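Local coordinates for ATP-dependent DNA helicase (Mycobacterium smegmatis, PDB 5V9X), which probably couples ATP hydrolysis to 3'-to-5' movement along single-stranded DNA, unwinding RNA:DNA hybrids as an Lhr-family helicase, at residues D278-I283 with N311-E316; L351-H356 with E368-S373. One frame throughout, in Å; residues are numbered along the deposited sequence.

Contact 1 (D278-I283 with N311-E316); sequences DVEERI and NEIHAE
Ile313 reaches across from one helix to the other at Glu280, and the contact is one of van der Waals packing. Its CD1 lies 3.5 Å from CB of Glu280 and 3.7 Å from the carbonyl O of Glu280, so the methyl meets the root of the glutamate and the adjoining main chain rather than the carboxylate. In the isoleucine CD1 is anti to CA (chi2 169°), which carries it over the gap; the reach of the longer arm, CG1-CD1, suits a place where the CA atoms of Glu281 and Ile313 stay 7.5 Å apart. CD1 also comes within 4.2 Å of Glu281 N, while the Glu281 side chain packs on Arg317 of helix 300-318.

No hydrogen bond links 278-283 to 311-316. The polar side chains lie around the methyl contact: the Glu280 side chain also touches Leu306 and Arg309 of helix 300-318, and its OE1 remains 7.0 Å from Glu312 OE1. On the buried side, Ile283 packs on Leu310 and on Phe429 of strand 424-429. Here neighbouring helices 276-288 and 300-318, separated in the chain by strand 292-296, pack together on a face of the parallel sheet, as in the second RecA-like domain of SF2 helicases.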
ATOM      1  N   ASP A 278      20.538 -20.664   4.862  1.00 56.18           N
ATOM      2  CA  ASP A 278      19.800 -21.739   4.206  1.00 54.93           C
ATOM      3  C   ASP A 278      18.716 -21.197   3.286  1.00 54.99           C
ATOM      4  O   ASP A 278      18.416 -21.809   2.255  1.00 59.61           O
ATOM      5  CB  ASP A 278      19.188 -22.673   5.247  1.00 57.97           C
ATOM      6  CG  ASP A 278      20.197 -23.131   6.276  1.00 69.78           C
ATOM      7  OD1 ASP A 278      20.628 -22.290   7.092  1.00 73.93           O
ATOM      8  OD2 ASP A 278      20.560 -24.328   6.272  1.00 77.47           O
ATOM      9  N   VAL A 279      18.113 -20.061   3.645  1.00 55.11           N
ATOM     10  CA  VAL A 279      17.136 -19.422   2.767  1.00 54.29           C
ATOM     11  C   VAL A 279      17.809 -18.957   1.484  1.00 55.67           C
ATOM     12  O   VAL A 279      17.359 -19.270   0.375  1.00 56.92           O
ATOM     13  CB  VAL A 279      16.444 -18.254   3.495  1.00 49.97           C
ATOM     14  CG1 VAL A 279      15.592 -17.449   2.527  1.00 41.42           C
ATOM     15  CG2 VAL A 279      15.603 -18.773   4.652  1.00 47.09           C
ATOM     16  N   GLU A 280      18.904 -18.203   1.620  1.00 56.54           N
ATOM     17  CA  GLU A 280      19.635 -17.714   0.455  1.00 56.73           C
ATOM     18  C   GLU A 280      20.087 -18.858  -0.445  1.00 63.68           C
ATOM     19  O   GLU A 280      20.152 -18.700  -1.670  1.00 68.73           O
ATOM     20  CB  GLU A 280      20.839 -16.888   0.911  1.00 55.82           C
ATOM     21  CG  GLU A 280      20.491 -15.649   1.727  1.00 56.83           C
ATOM     22  CD  GLU A 280      21.634 -15.201   2.624  1.00 64.19           C
ATOM     23  OE1 GLU A 280      22.645 -15.932   2.714  1.00 67.86           O
ATOM     24  OE2 GLU A 280      21.521 -14.123   3.244  1.00 64.13           O
ATOM     25  N   GLU A 281      20.397 -20.014   0.143  1.00 65.24           N
ATOM     26  CA  GLU A 281      20.806 -21.169  -0.648  1.00 64.98           C
ATOM     27  C   GLU A 281      19.679 -21.644  -1.556  1.00 68.00           C
ATOM     28  O   GLU A 281      19.875 -21.822  -2.765  1.00 72.53           O
ATOM     29  CB  GLU A 281      21.253 -22.297   0.280  1.00 66.19           C
ATOM     30  CG  GLU A 281      22.693 -22.721   0.101  1.00 69.25           C
ATOM     31  CD  GLU A 281      23.013 -23.980   0.875  1.00 77.25           C
ATOM     32  OE1 GLU A 281      22.962 -23.941   2.122  1.00 79.50           O
ATOM     33  OE2 GLU A 281      23.293 -25.015   0.234  1.00 84.12           O
ATOM     34  N   ARG A 282      18.490 -21.866  -0.987  1.00 63.02           N
ATOM     35  CA  ARG A 282      17.369 -22.366  -1.777  1.00 61.26           C
ATOM     36  C   ARG A 282      16.928 -21.363  -2.836  1.00 59.88           C
ATOM     37  O   ARG A 282      16.445 -21.762  -3.902  1.00 59.75           O
ATOM     38  CB  ARG A 282      16.197 -22.718  -0.861  1.00 60.60           C
ATOM     39  CG  ARG A 282      16.502 -23.797   0.165  1.00 66.51           C
ATOM     40  CD  ARG A 282      16.738 -25.150  -0.490  1.00 74.59           C
ATOM     41  NE  ARG A 282      16.850 -26.215   0.504  1.00 86.44           N
ATOM     42  CZ  ARG A 282      17.989 -26.576   1.090  1.00 91.85           C
ATOM     43  NH1 ARG A 282      19.120 -25.956   0.781  1.00 94.04           N
ATOM     44  NH2 ARG A 282      17.996 -27.553   1.986  1.00 90.59           N
ATOM     45  N   ILE A 283      17.077 -20.065  -2.561  1.00 57.09           N
ATOM     46  CA  ILE A 283      16.708 -19.051  -3.547  1.00 53.60           C
ATOM     47  C   ILE A 283      17.600 -19.163  -4.776  1.00 61.83           C
ATOM     48  O   ILE A 283      17.120 -19.158  -5.916  1.00 68.52           O
ATOM     49  CB  ILE A 283      16.774 -17.645  -2.926  1.00 49.64           C
ATOM     50  CG1 ILE A 283      15.577 -17.418  -1.999  1.00 48.07           C
ATOM     51  CG2 ILE A 283      16.826 -16.577  -4.014  1.00 47.45           C
ATOM     52  CD1 ILE A 283      15.554 -16.051  -1.357  1.00 46.67           C
ATOM     53  N   ASN A 311      24.548 -12.922  -5.033  1.00 48.00           N
ATOM     54  CA  ASN A 311      25.711 -12.834  -5.909  1.00 46.20           C
ATOM     55  C   ASN A 311      26.917 -13.537  -5.295  1.00 53.70           C
ATOM     56  O   ASN A 311      27.632 -14.270  -5.988  1.00 59.47           O
ATOM     57  CB  ASN A 311      26.029 -11.370  -6.211  1.00 42.10           C
ATOM     58  CG  ASN A 311      24.997 -10.724  -7.117  1.00 45.14           C
ATOM     59  OD1 ASN A 311      24.317 -11.403  -7.885  1.00 45.35           O
ATOM     60  ND2 ASN A 311      24.879  -9.403  -7.032  1.00 44.39           N
ATOM     61  N   GLU A 312      27.151 -13.335  -3.994  1.00 54.03           N
ATOM     62  CA  GLU A 312      28.287 -13.977  -3.336  1.00 52.98           C
ATOM     63  C   GLU A 312      28.164 -15.495  -3.377  1.00 51.87           C
ATOM     64  O   GLU A 312      29.169 -16.204  -3.516  1.00 49.05           O
ATOM     65  CB  GLU A 312      28.405 -13.486  -1.892  1.00 54.48           C
ATOM     66  CG  GLU A 312      28.908 -12.058  -1.760  1.00 60.96           C
ATOM     67  CD  GLU A 312      28.581 -11.444  -0.412  1.00 69.42           C
ATOM     68  OE1 GLU A 312      28.108 -12.176   0.484  1.00 73.48           O
ATOM     69  OE2 GLU A 312      28.789 -10.222  -0.251  1.00 73.08           O
ATOM     70  N   ILE A 313      26.942 -16.014  -3.255  1.00 50.49           N
ATOM     71  CA  ILE A 313      26.727 -17.452  -3.385  1.00 51.64           C
ATOM     72  C   ILE A 313      26.999 -17.899  -4.815  1.00 57.24           C
ATOM     73  O   ILE A 313      27.702 -18.888  -5.053  1.00 59.27           O
ATOM     74  CB  ILE A 313      25.299 -17.819  -2.948  1.00 49.10           C
ATOM     75  CG1 ILE A 313      25.097 -17.505  -1.468  1.00 46.75           C
ATOM     76  CG2 ILE A 313      25.010 -19.286  -3.237  1.00 49.19           C
ATOM     77  CD1 ILE A 313      23.665 -17.597  -1.041  1.00 45.73           C
ATOM     78  N   HIS A 314      26.446 -17.171  -5.790  1.00 62.43           N
ATOM     79  CA  HIS A 314      26.594 -17.557  -7.189  1.00 64.13           C
ATOM     80  C   HIS A 314      28.055 -17.563  -7.619  1.00 64.60           C
ATOM     81  O   HIS A 314      28.470 -18.405  -8.425  1.00 67.29           O
ATOM     82  CB  HIS A 314      25.780 -16.614  -8.075  1.00 66.68           C
ATOM     83  CG  HIS A 314      25.957 -16.861  -9.540  1.00 71.59           C
ATOM     84  ND1 HIS A 314      26.668 -16.009 -10.357  1.00 72.52           N
ATOM     85  CD2 HIS A 314      25.520 -17.866 -10.334  1.00 72.40           C
ATOM     86  CE1 HIS A 314      26.660 -16.477 -11.592  1.00 73.28           C
ATOM     87  NE2 HIS A 314      25.971 -17.604 -11.605  1.00 72.82           N
ATOM     88  N   ALA A 315      28.853 -16.634  -7.092  1.00 62.16           N
ATOM     89  CA  ALA A 315      30.265 -16.580  -7.453  1.00 60.61           C
ATOM     90  C   ALA A 315      31.017 -17.791  -6.913  1.00 63.76           C
ATOM     91  O   ALA A 315      31.782 -18.434  -7.642  1.00 66.44           O
ATOM     92  CB  ALA A 315      30.887 -15.282  -6.938  1.00 55.46           C
ATOM     93  N   GLU A 316      30.808 -18.117  -5.632  1.00 60.99           N
ATOM     94  CA  GLU A 316      31.482 -19.265  -5.030  1.00 56.34           C
ATOM     95  C   GLU A 316      31.139 -20.561  -5.751  1.00 56.94           C
ATOM     96  O   GLU A 316      31.974 -21.470  -5.826  1.00 56.32           O
ATOM     97  CB  GLU A 316      31.114 -19.363  -3.547  1.00 53.83           C
ATOM     98  CG  GLU A 316      31.605 -20.619  -2.843  1.00 55.77           C
ATOM     99  CD  GLU A 316      33.116 -20.687  -2.738  1.00 64.49           C
ATOM    100  OE1 GLU A 316      33.767 -19.623  -2.814  1.00 67.26           O
ATOM    101  OE2 GLU A 316      33.654 -21.804  -2.582  1.00 66.04           O
TER

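Contact 2 (L351-H356 with E368-S373); sequences LARAHH and EDDLKS. With nucleotides of chain B.
Arg353 points from strand 352-355 towards helix 361-372 and forms a salt bridge with Asp370, NH2 lying 2.6 Å from OD2. As a hydrogen bond it is weak, because the N-H...O angle is only 125°. The carboxylate meets the edge of the guanidinium, with the two planes turned 55° apart, and a bend in the arginine chain (chi3 -76°) helps bring NH2 there. A long, flexible arginine suits this spot, since the CA atoms of Arg353 and Leu371 are 10.0 Å apart.

Ala354 faces the other way, its small methyl fitting against Glu304 and Thr307 of helix 300-318. The edge strand is thus flanked by two helices, and with 361-372 and strand 378-381 it makes a beta-alpha-beta unit of the helicase C-terminal RecA-like domain.

His355 returns to the Arg353 side. Its NE2 donates to the anti lone pair of Glu368 OE2, 3.0 Å away; the oxygen sits somewhat out of the ring plane. With ND1 bonded to Ser384 OG, the imidazole is tethered at both nitrogens, which fixes its rotation. Glu368 OE2 also bonds a glycerol, probably from the crystallisation liquor.

The backbone of His356 passes the DNA, its C 3.5 Å from OP1 of DT8 of chain B. This is a packing contact, while the ring bonds Glu304 through NE2 and the amide of Ser358 through ND1.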
ATOM      1  N   LEU A 351      24.481 -12.530 -10.900  1.00 60.89           N
ATOM      2  CA  LEU A 351      23.267 -13.335 -10.965  1.00 54.72           C
ATOM      3  C   LEU A 351      22.036 -12.495 -10.652  1.00 55.92           C
ATOM      4  O   LEU A 351      20.993 -12.649 -11.299  1.00 60.14           O
ATOM      5  CB  LEU A 351      23.358 -14.518 -10.003  1.00 52.74           C
ATOM      6  CG  LEU A 351      22.142 -15.448 -10.042  1.00 52.40           C
ATOM      7  CD1 LEU A 351      22.168 -16.324 -11.290  1.00 43.87           C
ATOM      8  CD2 LEU A 351      22.040 -16.292  -8.778  1.00 59.34           C
ATOM      9  N   ALA A 352      22.139 -11.597  -9.676  1.00 53.68           N
ATOM     10  CA  ALA A 352      21.010 -10.801  -9.223  1.00 50.81           C
ATOM     11  C   ALA A 352      21.395  -9.331  -9.173  1.00 49.29           C
ATOM     12  O   ALA A 352      22.570  -8.974  -9.052  1.00 50.66           O
ATOM     13  CB  ALA A 352      20.519 -11.262  -7.841  1.00 48.01           C
ATOM     14  N   ARG A 353      20.380  -8.475  -9.269  1.00 45.95           N
ATOM     15  CA  ARG A 353      20.565  -7.037  -9.151  1.00 48.22           C
ATOM     16  C   ARG A 353      19.347  -6.436  -8.462  1.00 49.79           C
ATOM     17  O   ARG A 353      18.242  -6.986  -8.524  1.00 46.74           O
ATOM     18  CB  ARG A 353      20.799  -6.376 -10.514  1.00 51.13           C
ATOM     19  CG  ARG A 353      22.252  -6.389 -10.961  1.00 56.71           C
ATOM     20  CD  ARG A 353      22.486  -5.423 -12.102  1.00 58.49           C
ATOM     21  NE  ARG A 353      21.973  -5.935 -13.368  1.00 61.66           N
ATOM     22  CZ  ARG A 353      21.674  -5.171 -14.413  1.00 67.16           C
ATOM     23  NH1 ARG A 353      21.824  -3.854 -14.336  1.00 68.16           N
ATOM     24  NH2 ARG A 353      21.217  -5.719 -15.531  1.00 69.39           N
ATOM     25  N   ALA A 354      19.560  -5.299  -7.808  1.00 48.85           N
ATOM     26  CA  ALA A 354      18.530  -4.669  -6.997  1.00 48.28           C
ATOM     27  C   ALA A 354      17.677  -3.710  -7.819  1.00 51.08           C
ATOM     28  O   ALA A 354      18.139  -3.103  -8.789  1.00 49.41           O
ATOM     29  CB  ALA A 354      19.161  -3.918  -5.823  1.00 48.97           C
ATOM     30  N   HIS A 355      16.414  -3.581  -7.415  1.00 52.58           N
ATOM     31  CA  HIS A 355      15.509  -2.577  -7.965  1.00 44.85           C
ATOM     32  C   HIS A 355      14.637  -2.056  -6.835  1.00 45.33           C
ATOM     33  O   HIS A 355      13.873  -2.822  -6.240  1.00 44.83           O
ATOM     34  CB  HIS A 355      14.638  -3.149  -9.089  1.00 41.27           C
ATOM     35  CG  HIS A 355      13.949  -2.102  -9.908  1.00 41.33           C
ATOM     36  ND1 HIS A 355      12.774  -1.498  -9.513  1.00 42.89           N
ATOM     37  CD2 HIS A 355      14.272  -1.545 -11.100  1.00 40.49           C
ATOM     38  CE1 HIS A 355      12.403  -0.618 -10.426  1.00 41.66           C
ATOM     39  NE2 HIS A 355      13.295  -0.627 -11.400  1.00 40.97           N
ATOM     40  N   HIS A 356      14.759  -0.767  -6.532  1.00 45.28           N
ATOM     41  CA  HIS A 356      13.910  -0.114  -5.540  1.00 42.06           C
ATOM     42  C   HIS A 356      14.068   1.396  -5.701  1.00 39.27           C
ATOM     43  O   HIS A 356      14.833   1.875  -6.544  1.00 39.15           O
ATOM     44  CB  HIS A 356      14.239  -0.574  -4.116  1.00 45.23           C
ATOM     45  CG  HIS A 356      15.675  -0.398  -3.733  1.00 46.81           C
ATOM     46  ND1 HIS A 356      16.193   0.808  -3.312  1.00 46.47           N
ATOM     47  CD2 HIS A 356      16.699  -1.282  -3.691  1.00 48.77           C
ATOM     48  CE1 HIS A 356      17.476   0.660  -3.032  1.00 48.47           C
ATOM     49  NE2 HIS A 356      17.808  -0.599  -3.253  1.00 49.60           N
ATOM     50  N   GLU A 368      15.409  -3.067 -15.619  1.00 47.91           N
ATOM     51  CA  GLU A 368      14.157  -3.354 -16.314  1.00 45.77           C
ATOM     52  C   GLU A 368      14.408  -3.848 -17.732  1.00 44.05           C
ATOM     53  O   GLU A 368      13.714  -4.751 -18.212  1.00 44.72           O
ATOM     54  CB  GLU A 368      13.271  -2.108 -16.336  1.00 48.72           C
ATOM     55  CG  GLU A 368      12.864  -1.600 -14.965  1.00 47.11           C
ATOM     56  CD  GLU A 368      12.301  -0.193 -15.009  1.00 46.25           C
ATOM     57  OE1 GLU A 368      11.735   0.195 -16.055  1.00 45.14           O
ATOM     58  OE2 GLU A 368      12.434   0.529 -14.000  1.00 47.50           O
ATOM     59  N   ASP A 369      15.394  -3.268 -18.421  1.00 45.45           N
ATOM     60  CA  ASP A 369      15.667  -3.667 -19.799  1.00 44.13           C
ATOM     61  C   ASP A 369      16.235  -5.081 -19.856  1.00 44.47           C
ATOM     62  O   ASP A 369      15.792  -5.904 -20.665  1.00 43.34           O
ATOM     63  CB  ASP A 369      16.619  -2.667 -20.455  1.00 49.45           C
ATOM     64  CG  ASP A 369      16.650  -2.796 -21.969  1.00 68.88           C
ATOM     65  OD1 ASP A 369      16.943  -3.900 -22.478  1.00 76.19           O
ATOM     66  OD2 ASP A 369      16.374  -1.787 -22.655  1.00 77.07           O
ATOM     67  N   ASP A 370      17.220  -5.380 -19.005  1.00 50.51           N
ATOM     68  CA  ASP A 370      17.797  -6.720 -18.986  1.00 51.45           C
ATOM     69  C   ASP A 370      16.819  -7.763 -18.461  1.00 56.68           C
ATOM     70  O   ASP A 370      16.963  -8.948 -18.783  1.00 62.86           O
ATOM     71  CB  ASP A 370      19.080  -6.731 -18.156  1.00 49.86           C
ATOM     72  CG  ASP A 370      20.206  -5.965 -18.819  1.00 54.59           C
ATOM     73  OD1 ASP A 370      20.107  -5.704 -20.036  1.00 56.35           O
ATOM     74  OD2 ASP A 370      21.188  -5.625 -18.126  1.00 54.79           O
ATOM     75  N   LEU A 371      15.833  -7.353 -17.659  1.00 49.54           N
ATOM     76  CA  LEU A 371      14.773  -8.267 -17.251  1.00 47.03           C
ATOM     77  C   LEU A 371      13.773  -8.486 -18.378  1.00 49.63           C
ATOM     78  O   LEU A 371      13.303  -9.611 -18.586  1.00 52.86           O
ATOM     79  CB  LEU A 371      14.062  -7.727 -16.010  1.00 42.72           C
ATOM     80  CG  LEU A 371      12.963  -8.587 -15.386  1.00 39.74           C
ATOM     81  CD1 LEU A 371      13.533  -9.904 -14.888  1.00 33.07           C
ATOM     82  CD2 LEU A 371      12.283  -7.835 -14.255  1.00 38.47           C
ATOM     83  N   LYS A 372      13.439  -7.418 -19.108  1.00 48.02           N
ATOM     84  CA  LYS A 372      12.521  -7.531 -20.236  1.00 42.35           C
ATOM     85  C   LYS A 372      13.034  -8.514 -21.281  1.00 46.35           C
ATOM     86  O   LYS A 372      12.238  -9.215 -21.918  1.00 46.43           O
ATOM     87  CB  LYS A 372      12.302  -6.151 -20.861  1.00 32.84           C
ATOM     88  CG  LYS A 372      11.108  -6.052 -21.799  1.00 33.48           C
ATOM     89  CD  LYS A 372       9.799  -6.146 -21.034  1.00 33.20           C
ATOM     90  CE  LYS A 372       8.615  -5.726 -21.885  1.00 35.25           C
ATOM     91  NZ  LYS A 372       7.359  -5.672 -21.085  1.00 39.91           N
ATOM     92  N   SER A 373      14.352  -8.594 -21.460  1.00 46.19           N
ATOM     93  CA  SER A 373      14.956  -9.462 -22.461  1.00 44.65           C
ATOM     94  C   SER A 373      15.406 -10.805 -21.897  1.00 47.83           C
ATOM     95  O   SER A 373      15.900 -11.645 -22.656  1.00 46.76           O
ATOM     96  CB  SER A 373      16.148  -8.756 -23.115  1.00 40.73           C
ATOM     97  OG  SER A 373      17.153  -8.469 -22.158  1.00 41.28           O
TER
ATOM     98  P    DT B   8      10.288   1.916  -2.901  1.00 46.82           P
ATOM     99  OP1  DT B   8      11.084   1.238  -3.945  1.00 48.59           O
ATOM    100  OP2  DT B   8      10.922   2.956  -2.061  1.00 47.28           O
ATOM    101  O5'  DT B   8       8.983   2.549  -3.572  1.00 44.76           O
ATOM    102  C5'  DT B   8       8.019   1.702  -4.190  1.00 41.95           C
ATOM    103  C4'  DT B   8       6.696   2.426  -4.363  1.00 44.58           C
ATOM    104  O4'  DT B   8       6.057   2.593  -3.086  1.00 41.69           O
ATOM    105  C3'  DT B   8       6.807   3.832  -4.931  1.00 47.49           C
ATOM    106  O3'  DT B   8       6.616   3.787  -6.334  1.00 48.48           O
ATOM    107  C2'  DT B   8       5.676   4.616  -4.230  1.00 45.75           C
ATOM    108  C1'  DT B   8       5.118   3.627  -3.200  1.00 40.69           C
ATOM    109  N1   DT B   8       4.903   4.221  -1.849  1.00 44.39           N
ATOM    110  C2   DT B   8       3.622   4.339  -1.364  1.00 46.75           C
ATOM    111  O2   DT B   8       2.639   3.980  -1.984  1.00 48.41           O
ATOM    112  N3   DT B   8       3.532   4.895  -0.116  1.00 53.84           N
ATOM    113  C4   DT B   8       4.575   5.338   0.679  1.00 55.33           C
ATOM    114  O4   DT B   8       4.391   5.826   1.791  1.00 58.54           O
ATOM    115  C5   DT B   8       5.892   5.186   0.109  1.00 47.96           C
ATOM    116  C7   DT B   8       7.101   5.629   0.877  1.00 48.96           C
ATOM    117  C6   DT B   8       5.991   4.642  -1.112  1.00 44.99           C
TER

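In the fold
From the N terminus, helix 276-288 leads through strand 292-296 into helix 300-318, and contact 1 closes that loop by returning the second helix to the first. After a linker that is largely unmodelled, strand 352-355 opens contact 2, which closes a shorter loop when helix 361-372 comes back alongside it. The two loops are in series, neither nested nor crossed, with centres about 17 Å apart. They meet where Asn311 OD1 takes a probable hydrogen bond from Ala352 N and His314 packs on Leu351. Helix 300-318 therefore ties the helix pair of contact 1 to the edge strand of contact 2, within one RecA-like sheet domain.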